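Local coordinates for protein aminopeptidase C (Lactobacillus rhamnosus, PDB 4K7C) that probably removes amino acids from the N-terminal end of peptides as a hexameric cysteine aminopeptidase related to papain and bleomycin hydrolase, at residues N36-N41 against D340-T345; A75-R80 against A365-G370; L332-Y337 against D405-Q410; E353-G358 against D440-L445. All blocks are in the same frame, centred on the assembly; numbering follows the deposited sequence. Where two conformers were deposited one is given.

In the fold
Interactions 1, 3 and 4 form a chain of neighbours with centres 16 Å apart from one to the next. The loop 332-337 connects interactions 1 and 3, while helix 401-407 and strand 408-414 bring interaction 3 against 4. Interaction 2 lies closest to the chain centre, about 11 Å from it, and touches interaction 3 where Met366 packs on Leu332; its centre is 33 Å from that of interaction 1. Along the sequence interaction 1 closes before interaction 4 opens, whereas every other pair crosses. Interactions 1 and 2 join helices 23-39 and 70-87 to the C-terminal half of the chain, while 3 and 4 lie within that half; 1 and 4 both reach the third subunit.

Interaction 1 (N36-N41 against D340-T345); sequences NATAEN and DDLFNT
Thr38 meets Leu342 through its methyl: CG2 lies 3.8 Å from Leu342 CD1 and equally far from Leu342 CD2, straddled by the leucine fork, with the two side chains crossing at about a right angle. The torsion explains this choice of branch. Thr38 CG2 stands anti to the backbone N, which leaves OG1 beside that N (chi1 -59°), where it bonds to Gly34 O one turn back in helix 23-39; the hydroxyl serves its own helix and the methyl serves the contact. Just before it, Ala37 O takes a bond from Asn33 of the second subunit. Next comes Ala39, whose CB touches Leu342 CD2 at 3.9 Å, near the point where the backbones approach most closely. Leu26 and Val30 also pack on Leu342, so its fork beds into one side of helix 23-39. The chain leaves the helix at Glu40, and Asn41 then caps the next one, OD1 bonding to Asp43 N while ND2 bonds to Asn335 O. On the other segment, Arg213 of the third subunit binds Phe343 O. This is small apolar helix-end packing, with helix 339-343 terminating in a Schellman motif at Asn344.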
loop_
_atom_site.group_PDB
_atom_site.type_symbol
_atom_site.label_atom_id
_atom_site.label_comp_id
_atom_site.label_asym_id
_atom_site.label_seq_id
_atom_site.Cartn_x
_atom_site.Cartn_y
_atom_site.Cartn_z
ATOM N N ASN A 36 2.363 -3.095 26.129
ATOM C CA ASN A 36 2.134 -1.683 25.920
ATOM C C ASN A 36 0.687 -1.335 25.654
ATOM O O ASN A 36 0.149 -0.479 26.288
ATOM C CB ASN A 36 3.011 -1.104 24.756
ATOM C CG ASN A 36 4.529 -1.003 25.116
ATOM O OD1 ASN A 36 4.945 -1.102 26.264
ATOM N ND2 ASN A 36 5.348 -0.835 24.090
ATOM N N ALA A 37 0.052 -2.024 24.713
ATOM C CA ALA A 37 -1.288 -1.714 24.354
ATOM C C ALA A 37 -2.268 -2.122 25.400
ATOM O O ALA A 37 -3.371 -1.580 25.459
ATOM C CB ALA A 37 -1.620 -2.368 23.007
ATOM N N THR A 38 -1.885 -3.052 26.284
ATOM C CA THR A 38 -2.786 -3.399 27.412
ATOM C C THR A 38 -2.691 -2.388 28.566
ATOM O O THR A 38 -3.638 -1.923 29.122
ATOM C CB THR A 38 -2.542 -4.872 27.892
ATOM O OG1 THR A 38 -2.781 -5.748 26.781
ATOM C CG2 THR A 38 -3.503 -5.145 29.051
ATOM N N ALA A 39 -1.485 -1.951 28.853
ATOM C CA ALA A 39 -1.170 -1.098 29.968
ATOM C C ALA A 39 -1.237 0.403 29.773
ATOM O O ALA A 39 -1.131 1.118 30.761
ATOM C CB ALA A 39 0.247 -1.421 30.417
ATOM N N GLU A 40 -1.416 0.877 28.534
ATOM C CA GLU A 40 -1.270 2.314 28.232
ATOM C C GLU A 40 -2.517 3.055 28.821
ATOM O O GLU A 40 -3.646 2.554 28.816
ATOM C CB GLU A 40 -1.067 2.537 26.753
ATOM C CG GLU A 40 -0.719 3.988 26.476
ATOM C CD GLU A 40 0.006 4.227 25.164
ATOM O OE1 GLU A 40 0.362 3.213 24.512
ATOM O OE2 GLU A 40 0.261 5.463 24.867
ATOM N N ASN A 41 -2.209 4.182 29.433
ATOM C CA ASN A 41 -3.079 4.940 30.324
ATOM C C ASN A 41 -3.468 6.280 29.716
ATOM O O ASN A 41 -2.653 7.237 29.604
ATOM C CB ASN A 41 -2.266 5.143 31.573
ATOM C CG ASN A 41 -2.972 5.927 32.631
ATOM O OD1 ASN A 41 -4.177 6.204 32.616
ATOM N ND2 ASN A 41 -2.201 6.359 33.534
ATOM N N ASP A 340 2.719 -2.151 36.697
ATOM C CA ASP A 340 2.705 -2.740 38.058
ATOM C C ASP A 340 1.272 -3.165 38.374
ATOM O O ASP A 340 1.039 -4.264 38.855
ATOM C CB ASP A 340 3.232 -1.778 39.137
ATOM C CG ASP A 340 4.607 -1.123 38.817
ATOM O OD1 ASP A 340 4.855 -0.661 37.641
ATOM O OD2 ASP A 340 5.427 -1.030 39.788
ATOM N N ASP A 341 0.324 -2.301 38.036
ATOM C CA ASP A 341 -1.074 -2.605 38.254
ATOM C C ASP A 341 -1.509 -3.810 37.430
ATOM O O ASP A 341 -2.152 -4.777 37.939
ATOM C CB ASP A 341 -1.955 -1.485 37.729
ATOM C CG ASP A 341 -2.024 -0.268 38.646
ATOM O OD1 ASP A 341 -1.572 -0.349 39.826
ATOM O OD2 ASP A 341 -2.595 0.762 38.168
ATOM N N LEU A 342 -1.106 -3.841 36.154
ATOM C CA LEU A 342 -1.500 -4.927 35.241
ATOM C C LEU A 342 -1.035 -6.303 35.703
ATOM O O LEU A 342 -1.839 -7.243 35.750
ATOM C CB LEU A 342 -0.878 -4.707 33.863
ATOM C CG LEU A 342 -1.089 -5.740 32.763
ATOM C CD1 LEU A 342 -2.532 -6.158 32.562
ATOM C CD2 LEU A 342 -0.532 -5.153 31.439
ATOM N N PHE A 343 0.216 -6.371 36.139
ATOM C CA PHE A 343 0.806 -7.622 36.547
ATOM C C PHE A 343 0.755 -7.911 38.077
ATOM O O PHE A 343 1.299 -8.954 38.489
ATOM C CB PHE A 343 2.248 -7.730 36.096
ATOM C CG PHE A 343 2.424 -7.815 34.632
ATOM C CD1 PHE A 343 2.242 -9.032 33.976
ATOM C CD2 PHE A 343 2.542 -6.693 33.890
ATOM C CE1 PHE A 343 2.377 -9.154 32.639
ATOM C CE2 PHE A 343 2.653 -6.796 32.494
ATOM C CZ PHE A 343 2.607 -8.026 31.878
ATOM N N ASN A 344 0.147 -7.033 38.819
ATOM C CA ASN A 344 0.121 -7.063 40.279
ATOM C C ASN A 344 1.504 -7.298 40.817
ATOM O O ASN A 344 1.712 -8.184 41.673
ATOM C CB ASN A 344 -0.903 -8.114 40.817
ATOM C CG ASN A 344 -1.139 -7.941 42.280
ATOM O OD1 ASN A 344 -1.027 -6.804 42.790
ATOM N ND2 ASN A 344 -1.407 -9.044 42.990
ATOM N N THR A 345 2.497 -6.528 40.337
ATOM C CA THR A 345 3.896 -6.787 40.673
ATOM C C THR A 345 4.532 -5.406 40.783
ATOM O O THR A 345 4.262 -4.512 39.963
ATOM C CB THR A 345 4.601 -7.582 39.563
ATOM O OG1 THR A 345 4.015 -8.865 39.463
ATOM C CG2 THR A 345 6.095 -7.773 39.809
#

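Interaction 2 (A75-R80 against A365-G370)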
loop_
_atom_site.group_PDB
_atom_site.type_symbol
_atom_site.label_atom_id
_atom_site.label_comp_id
_atom_site.label_asym_id
_atom_site.label_seq_id
_atom_site.Cartn_x
_atom_site.Cartn_y
_atom_site.Cartn_z
ATOM N N ALA A 75 22.587 18.525 18.885
ATOM C CA ALA A 75 23.533 19.670 18.998
ATOM C C ALA A 75 23.284 20.620 17.851
ATOM O O ALA A 75 23.191 21.850 18.054
ATOM C CB ALA A 75 24.951 19.221 19.008
ATOM N N LEU A 76 23.259 20.095 16.608
ATOM C CA LEU A 76 23.051 20.958 15.469
ATOM C C LEU A 76 21.675 21.670 15.516
ATOM O O LEU A 76 21.498 22.759 14.989
ATOM C CB LEU A 76 23.231 20.180 14.149
ATOM C CG LEU A 76 24.677 19.669 13.902
ATOM C CD1 LEU A 76 24.776 18.694 12.709
ATOM C CD2 LEU A 76 25.655 20.804 13.707
ATOM N N ASN A 77 20.703 21.051 16.188
ATOM C CA ASN A 77 19.431 21.687 16.388
ATOM C C ASN A 77 19.588 22.967 17.208
ATOM O O ASN A 77 19.058 24.011 16.849
ATOM C CB ASN A 77 18.410 20.762 17.098
ATOM C CG ASN A 77 17.760 19.754 16.148
ATOM O OD1 ASN A 77 17.714 19.949 14.929
ATOM N ND2 ASN A 77 17.199 18.647 16.740
ATOM N N THR A 78 20.339 22.893 18.270
ATOM C CA THR A 78 20.567 24.063 19.163
ATOM C C THR A 78 21.196 25.204 18.339
ATOM O O THR A 78 20.724 26.329 18.404
ATOM C CB THR A 78 21.375 23.808 20.440
ATOM O OG1 THR A 78 22.713 23.379 20.205
ATOM C CG2 THR A 78 20.613 22.732 21.336
HETATM N N MSE A 79 22.128 24.850 17.484
HETATM C CA MSE A 79 22.875 25.882 16.664
HETATM C C MSE A 79 21.982 26.445 15.597
HETATM O O MSE A 79 21.890 27.645 15.425
HETATM C CB MSE A 79 24.060 25.121 16.061
HETATM C CG MSE A 79 25.092 24.830 17.086
HETATM SE SE MSE A 79 26.564 23.818 16.318
HETATM C CE MSE A 79 27.265 23.413 18.048
ATOM N N ARG A 80 21.245 25.577 14.895
ATOM C CA ARG A 80 20.417 26.033 13.760
ATOM C C ARG A 80 19.228 26.841 14.224
ATOM O O ARG A 80 18.747 27.676 13.453
ATOM C CB ARG A 80 19.930 24.871 12.889
ATOM C CG ARG A 80 18.693 24.139 13.431
ATOM C CD ARG A 80 18.634 22.784 12.751
ATOM N NE ARG A 80 17.502 21.964 13.190
ATOM C CZ ARG A 80 16.315 21.932 12.606
ATOM N NH1 ARG A 80 16.099 22.588 11.468
ATOM N NH2 ARG A 80 15.373 21.136 13.118
ATOM N N ALA A 365 19.801 11.516 22.631
ATOM C CA ALA A 365 19.985 12.957 22.879
ATOM C C ALA A 365 18.829 13.635 22.131
ATOM O O ALA A 365 18.550 13.302 20.944
ATOM C CB ALA A 365 21.329 13.460 22.269
HETATM N N MSE A 366 18.243 14.612 22.783
HETATM C CA MSE A 366 17.189 15.450 22.220
HETATM C C MSE A 366 17.438 16.862 22.744
HETATM O O MSE A 366 18.457 17.148 23.342
HETATM C CB MSE A 366 15.767 14.880 22.490
HETATM C CG MSE A 366 15.617 13.471 21.894
HETATM SE SE MSE A 366 13.841 12.696 22.313
HETATM C CE MSE A 366 14.101 12.357 24.225
ATOM N N VAL A 367 16.458 17.752 22.535
ATOM C CA VAL A 367 16.542 19.134 22.890
ATOM C C VAL A 367 15.236 19.557 23.627
ATOM O O VAL A 367 14.130 19.312 23.146
ATOM C CB VAL A 367 16.809 20.019 21.613
ATOM C CG1 VAL A 367 16.776 21.515 21.975
ATOM C CG2 VAL A 367 18.062 19.648 20.914
ATOM N N LEU A 368 15.412 20.166 24.794
ATOM C CA LEU A 368 14.328 20.894 25.471
ATOM C C LEU A 368 14.099 22.229 24.816
ATOM O O LEU A 368 15.051 23.026 24.679
ATOM C CB LEU A 368 14.642 21.120 26.976
ATOM C CG LEU A 368 15.099 19.805 27.647
ATOM C CD1 LEU A 368 15.654 20.127 28.996
ATOM C CD2 LEU A 368 13.945 18.801 27.869
ATOM N N THR A 369 12.849 22.461 24.457
ATOM C CA THR A 369 12.404 23.716 23.792
ATOM C C THR A 369 11.243 24.415 24.469
ATOM O O THR A 369 10.735 25.391 23.975
ATOM C CB THR A 369 12.115 23.521 22.294
ATOM O OG1 THR A 369 10.875 22.804 22.128
ATOM C CG2 THR A 369 13.321 22.776 21.552
ATOM N N GLY A 370 10.938 23.989 25.682
ATOM C CA GLY A 370 9.782 24.522 26.418
ATOM C C GLY A 370 9.665 23.770 27.727
ATOM O O GLY A 370 10.267 22.693 27.913
#
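Thr78 and Val367 are the residues at which helix 70-87 and strand 364-374 run nearest each other in these segments, their CA atoms 7.4 Å apart. The helix therefore rests on the strand through side chains alone. Val367 directs its CB toward the helix, and the neighbouring Met366, a selenomethionine, points the opposite way.

Val367 CG2 does most of the touching. It lies 4.0 Å from Asn77 CB and the same distance from Thr78 CG2, sitting against two consecutive helix residues, while Val367 CG1 reaches the Thr78 methyl at 4.1 Å. The Thr78 torsion (chi1 63°) sets its hydroxyl between the backbone N and the carbonyl carbon; from there OG1 donates to Ala75 O over 2.7 Å, in the carbonyl plane and on a lone pair. Ala75 O also accepts from the backbone N of Met79, so two donors hold it, and the bond to OG1 fixes the methyl in its place beside Val367.

Asn77 meets the valine chiefly through CB. Its OD1 turns to Arg80, accepting from NE over 2.7 Å (N-H...O 158°) with the amide oxygen close to the guanidinium plane. The same arginine forms a salt bridge to Glu384.

The contact packs the helix that in papain-like peptidases begins at the catalytic cysteine on the strand that carries the histidine. Strands 315-319 and 377-384 flank strand 364-374, and Trp142 of helix 142-152 covers Ala75 and Thr78.

Interaction 3 (L332-Y337 against D405-Q410)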
loop_
_atom_site.group_PDB
_atom_site.type_symbol
_atom_site.label_atom_id
_atom_site.label_comp_id
_atom_site.label_asym_id
_atom_site.label_seq_id
_atom_site.Cartn_x
_atom_site.Cartn_y
_atom_site.Cartn_z
ATOM N N LEU A 332 6.527 10.824 27.084
ATOM C CA LEU A 332 7.513 10.293 27.971
ATOM C C LEU A 332 6.969 10.602 29.384
ATOM O O LEU A 332 7.060 11.736 29.853
ATOM C CB LEU A 332 8.851 11.006 27.733
ATOM C CG LEU A 332 9.411 11.123 26.314
ATOM C CD1 LEU A 332 10.792 11.794 26.175
ATOM C CD2 LEU A 332 9.470 9.766 25.689
ATOM N N ASP A 333 6.366 9.634 30.049
ATOM C CA ASP A 333 5.676 9.897 31.288
ATOM C C ASP A 333 5.722 8.562 32.043
ATOM O O ASP A 333 5.401 7.481 31.499
ATOM C CB ASP A 333 4.207 10.415 31.078
ATOM C CG ASP A 333 3.480 10.780 32.379
ATOM O OD1 ASP A 333 4.113 10.736 33.508
ATOM O OD2 ASP A 333 2.244 11.062 32.243
ATOM N N THR A 334 6.173 8.648 33.306
ATOM C CA THR A 334 6.115 7.523 34.229
ATOM C C THR A 334 4.682 6.934 34.328
ATOM O O THR A 334 4.553 5.787 34.664
ATOM C CB THR A 334 6.582 7.926 35.618
ATOM O OG1 THR A 334 5.840 9.053 36.035
ATOM C CG2 THR A 334 8.036 8.232 35.634
ATOM N N ASN A 335 3.648 7.718 34.013
ATOM C CA ASN A 335 2.254 7.250 34.055
ATOM C C ASN A 335 1.700 6.717 32.716
ATOM O O ASN A 335 0.523 6.251 32.713
ATOM C CB ASN A 335 1.269 8.340 34.629
ATOM C CG ASN A 335 1.600 8.727 36.061
ATOM O OD1 ASN A 335 1.503 9.968 36.473
ATOM N ND2 ASN A 335 1.964 7.759 36.839
ATOM N N ILE A 336 2.486 6.737 31.648
ATOM C CA ILE A 336 1.961 6.349 30.324
ATOM C C ILE A 336 1.529 4.904 30.283
ATOM O O ILE A 336 0.561 4.570 29.567
ATOM C CB ILE A 336 2.848 6.803 29.143
ATOM C CG1 ILE A 336 2.134 6.618 27.833
ATOM C CG2 ILE A 336 4.159 5.979 29.089
ATOM C CD1 ILE A 336 0.880 7.424 27.672
ATOM N N TYR A 337 2.191 4.059 31.075
ATOM C CA TYR A 337 1.794 2.664 31.263
ATOM C C TYR A 337 1.591 2.412 32.715
ATOM O O TYR A 337 2.258 3.023 33.528
ATOM C CB TYR A 337 2.845 1.687 30.764
ATOM C CG TYR A 337 3.242 1.900 29.307
ATOM C CD1 TYR A 337 2.356 1.690 28.265
ATOM C CD2 TYR A 337 4.537 2.296 28.972
ATOM C CE1 TYR A 337 2.756 1.872 26.950
ATOM C CE2 TYR A 337 4.969 2.504 27.668
ATOM C CZ TYR A 337 4.072 2.306 26.630
ATOM O OH TYR A 337 4.436 2.498 25.344
ATOM N N ASP A 405 12.808 13.470 36.068
ATOM C CA ASP A 405 13.519 13.085 37.307
ATOM C C ASP A 405 14.210 11.765 37.213
ATOM O O ASP A 405 15.307 11.556 37.702
ATOM C CB ASP A 405 12.580 13.112 38.543
ATOM C CG ASP A 405 12.157 14.502 38.952
ATOM O OD1 ASP A 405 12.655 15.502 38.391
ATOM O OD2 ASP A 405 11.268 14.610 39.829
ATOM N N GLN A 406 13.513 10.796 36.646
ATOM C CA GLN A 406 14.015 9.473 36.623
ATOM C C GLN A 406 14.965 9.200 35.478
ATOM O O GLN A 406 15.949 8.490 35.643
ATOM C CB GLN A 406 12.854 8.447 36.496
ATOM C CG GLN A 406 11.845 8.260 37.623
ATOM C CD GLN A 406 12.503 8.102 38.966
ATOM O OE1 GLN A 406 13.451 7.335 39.173
ATOM N NE2 GLN A 406 12.016 8.851 39.874
ATOM N N PHE A 407 14.668 9.726 34.273
ATOM C CA PHE A 407 15.261 9.205 33.077
ATOM C C PHE A 407 16.128 10.186 32.271
ATOM O O PHE A 407 16.759 9.783 31.291
ATOM C CB PHE A 407 14.217 8.528 32.129
ATOM C CG PHE A 407 13.509 7.394 32.793
ATOM C CD1 PHE A 407 14.236 6.326 33.320
ATOM C CD2 PHE A 407 12.174 7.454 33.069
ATOM C CE1 PHE A 407 13.578 5.273 33.981
ATOM C CE2 PHE A 407 11.521 6.415 33.741
ATOM C CZ PHE A 407 12.240 5.326 34.196
ATOM N N VAL A 408 16.160 11.426 32.704
ATOM C CA VAL A 408 17.142 12.370 32.139
ATOM C C VAL A 408 18.435 12.344 32.967
ATOM O O VAL A 408 18.378 12.516 34.223
ATOM C CB VAL A 408 16.605 13.768 32.122
ATOM C CG1 VAL A 408 17.689 14.855 31.683
ATOM C CG2 VAL A 408 15.386 13.860 31.234
ATOM N N TYR A 409 19.557 12.153 32.272
ATOM C CA TYR A 409 20.856 12.054 32.886
ATOM C C TYR A 409 21.817 13.203 32.571
ATOM O O TYR A 409 22.757 13.362 33.341
ATOM C CB TYR A 409 21.548 10.786 32.534
ATOM C CG TYR A 409 20.758 9.517 32.928
ATOM C CD1 TYR A 409 20.795 9.061 34.200
ATOM C CD2 TYR A 409 20.028 8.786 31.980
ATOM C CE1 TYR A 409 20.080 7.953 34.628
ATOM C CE2 TYR A 409 19.355 7.617 32.393
ATOM C CZ TYR A 409 19.395 7.201 33.716
ATOM O OH TYR A 409 18.721 6.066 34.120
ATOM N N GLN A 410 21.549 13.983 31.525
ATOM C CA GLN A 410 22.476 15.026 31.112
ATOM C C GLN A 410 21.773 16.208 30.489
ATOM O O GLN A 410 20.794 16.031 29.763
ATOM C CB GLN A 410 23.382 14.476 30.042
ATOM C CG GLN A 410 24.263 13.332 30.414
ATOM C CD GLN A 410 25.163 13.032 29.258
ATOM O OE1 GLN A 410 26.048 12.137 29.300
ATOM N NE2 GLN A 410 24.917 13.759 28.183
#
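Asp333 OD1 is gripped by the backbone N of Asn335 and by the hydroxyl of Ser400, and this holds the turn from which Thr334 reaches Gln406 and Phe407. The Asn335 N to Asp333 OD1 bond is 3.1 Å long and nearly straight (170°), with the donor lying above the carboxylate plane. It closes an Asx turn inside a type I beta turn, whose own backbone bond runs from Ile336 N to Asp333 O over 3.0 Å.

Across the contact the Thr334 methyl does all the work. CG2 lies 4.3 Å from Gln406 CG and 4.4 Å from Phe407 CE2, approaching the ring obliquely. Chi1 of the glutamine (-67°) places CG next to the threonine methyl, and the bend at chi2 (-48°) then turns the amide off toward Arg354, whose NH1 bonds to OE1. Gln406 CB lies over the centre of the Phe407 ring, 3.6 Å above its plane, and Trp403 meets the same ring from helix 401-407.

The touch between the segments is thus thin, apolar and partly buried. Positions here are probably set more by the polar bonds on each side than by this touch: the aspartate shapes the turn, and Arg354 holds the end of Gln406.

Interaction 4 (E353-G358 against D440-L445)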
loop_
_atom_site.group_PDB
_atom_site.type_symbol
_atom_site.label_atom_id
_atom_site.label_comp_id
_atom_site.label_asym_id
_atom_site.label_seq_id
_atom_site.Cartn_x
_atom_site.Cartn_y
_atom_site.Cartn_z
ATOM N N GLU A 353 19.780 2.734 41.587
ATOM C CA GLU A 353 19.733 1.263 41.339
ATOM C C GLU A 353 19.676 0.980 39.830
ATOM O O GLU A 353 20.332 0.041 39.372
ATOM C CB GLU A 353 18.527 0.656 41.994
ATOM C CG GLU A 353 18.637 0.627 43.502
ATOM C CD GLU A 353 17.346 0.292 44.193
ATOM O OE1 GLU A 353 16.232 0.386 43.616
ATOM O OE2 GLU A 353 17.413 -0.041 45.390
ATOM N N ARG A 354 18.872 1.737 39.043
ATOM C CA ARG A 354 18.847 1.449 37.608
ATOM C C ARG A 354 20.194 1.629 36.913
ATOM O O ARG A 354 20.581 0.842 36.102
ATOM C CB ARG A 354 17.821 2.297 36.893
ATOM C CG ARG A 354 16.397 2.063 37.293
ATOM C CD ARG A 354 15.464 2.690 36.255
ATOM N NE ARG A 354 14.121 2.913 36.742
ATOM C CZ ARG A 354 13.729 3.952 37.465
ATOM N NH1 ARG A 354 14.517 5.044 37.680
ATOM N NH2 ARG A 354 12.466 3.978 37.807
ATOM N N LEU A 355 20.986 2.622 37.350
ATOM C CA LEU A 355 22.348 2.775 36.818
ATOM C C LEU A 355 23.222 1.651 37.223
ATOM O O LEU A 355 23.936 1.116 36.391
ATOM C CB LEU A 355 22.993 4.142 37.291
ATOM C CG LEU A 355 22.272 5.396 36.670
ATOM C CD1 LEU A 355 22.600 6.731 37.291
ATOM C CD2 LEU A 355 22.615 5.486 35.187
ATOM N N ASP A 356 23.300 1.418 38.550
ATOM C CA ASP A 356 24.197 0.452 39.118
ATOM C C ASP A 356 23.896 -0.935 38.581
ATOM O O ASP A 356 24.795 -1.782 38.495
ATOM C CB ASP A 356 24.150 0.443 40.667
ATOM C CG ASP A 356 24.885 1.611 41.312
ATOM O OD1 ASP A 356 25.696 2.279 40.659
ATOM O OD2 ASP A 356 24.568 1.869 42.444
ATOM N N TYR A 357 22.608 -1.237 38.328
ATOM C CA TYR A 357 22.239 -2.604 37.959
ATOM C C TYR A 357 22.003 -2.733 36.471
ATOM O O TYR A 357 21.561 -3.782 36.039
ATOM C CB TYR A 357 20.999 -3.089 38.759
ATOM C CG TYR A 357 21.405 -3.559 40.143
ATOM C CD1 TYR A 357 21.503 -4.956 40.444
ATOM C CD2 TYR A 357 21.756 -2.647 41.108
ATOM C CE1 TYR A 357 21.918 -5.352 41.670
ATOM C CE2 TYR A 357 22.213 -3.065 42.337
ATOM C CZ TYR A 357 22.255 -4.424 42.623
ATOM O OH TYR A 357 22.670 -4.902 43.860
ATOM N N GLY A 358 22.400 -1.732 35.651
ATOM C CA GLY A 358 22.365 -1.967 34.187
ATOM C C GLY A 358 21.012 -1.852 33.498
ATOM O O GLY A 358 20.849 -2.180 32.305
ATOM N N ASP A 440 31.570 2.583 32.344
ATOM C CA ASP A 440 30.629 3.392 33.170
ATOM C C ASP A 440 29.376 3.781 32.429
ATOM O O ASP A 440 29.398 4.081 31.233
ATOM C CB ASP A 440 31.309 4.680 33.704
ATOM C CG ASP A 440 30.514 5.319 34.846
ATOM O OD1 ASP A 440 29.608 6.147 34.566
ATOM O OD2 ASP A 440 30.893 5.036 36.005
ATOM N N PRO A 441 28.198 3.855 33.145
ATOM C CA PRO A 441 27.060 4.257 32.380
ATOM C C PRO A 441 27.084 5.628 31.806
ATOM O O PRO A 441 26.370 5.844 30.867
ATOM C CB PRO A 441 25.896 4.222 33.360
ATOM C CG PRO A 441 26.439 3.768 34.615
ATOM C CD PRO A 441 27.816 3.273 34.443
HETATM N N MSE A 442 27.806 6.563 32.380
HETATM C CA MSE A 442 27.911 7.905 31.786
HETATM C C MSE A 442 28.899 7.997 30.634
HETATM O O MSE A 442 29.150 9.105 30.113
HETATM C CB MSE A 442 28.383 8.829 32.932
HETATM C CG MSE A 442 27.301 9.097 34.005
HETATM SE SE MSE A 442 25.613 9.840 33.511
HETATM C CE MSE A 442 24.522 8.240 33.832
ATOM N N GLY A 443 29.574 6.888 30.359
ATOM C CA GLY A 443 30.350 6.670 29.122
ATOM C C GLY A 443 29.479 6.258 27.930
ATOM O O GLY A 443 30.008 6.047 26.787
ATOM N N ALA A 444 28.171 6.066 28.210
ATOM C CA ALA A 444 27.179 5.730 27.179
ATOM C C ALA A 444 27.247 6.853 26.142
ATOM O O ALA A 444 27.413 8.068 26.455
ATOM C CB ALA A 444 25.764 5.622 27.731
ATOM N N LEU A 445 27.219 6.378 24.909
ATOM C CA LEU A 445 27.197 7.220 23.756
ATOM C C LEU A 445 25.769 7.097 23.190
ATOM O O LEU A 445 25.226 5.975 22.930
ATOM C CB LEU A 445 28.208 6.725 22.720
ATOM C CG LEU A 445 29.694 6.620 23.042
ATOM C CD1 LEU A 445 30.519 6.368 21.777
ATOM C CD2 LEU A 445 30.199 7.866 23.735
#
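Leu355 carries the tight part of this contact mainly with one methyl, CD2. It faces both partners, touching Met442 CE at 3.6 Å and Pro441 CB at 4.0 Å. Met442, a selenomethionine, has a chain bent at chi2 (-57°) and again at chi3 (110°), which swings its terminal methyl back to the leucine even though its CB does not point there; the two side chains cross at about a right angle. Proline meets leucine more slantwise, its ring running past the last turn of helix 351-356, where Pro441 CG comes 4.1 Å from Leu355 O. Tyr409 of strand 408-414 packs on both Leu355 and Met442 and closes this apolar cluster from the sheet side.

Away from the leucine the contact thins quickly. Gly358 is exposed, and Asp356, only partly buried, binds a glycerol, probably from the crystallisation liquor, through OD2. Residues of the third subunit pack nearby, with Leu123 on Asp356 and Arg188 on Tyr357. On the other segment Asp440 has one oxygen bridged to Lys271, while OD1 accepts from Met442 N over 2.9 Å, nearly straight at 164° and on its anti side. That bond makes an Asx turn and steadies the short 3-10 segment 441-443 that presents Pro441 and Met442.

Leu355, in the last turn of helix 351-356 before its Schellman end with Gly358 as C-prime, thus packs on the 3-10 turn that the Asx turn of Asp440 introduces, in the C-terminal tail, which in bleomycin hydrolase relatives extends toward the active-site cleft.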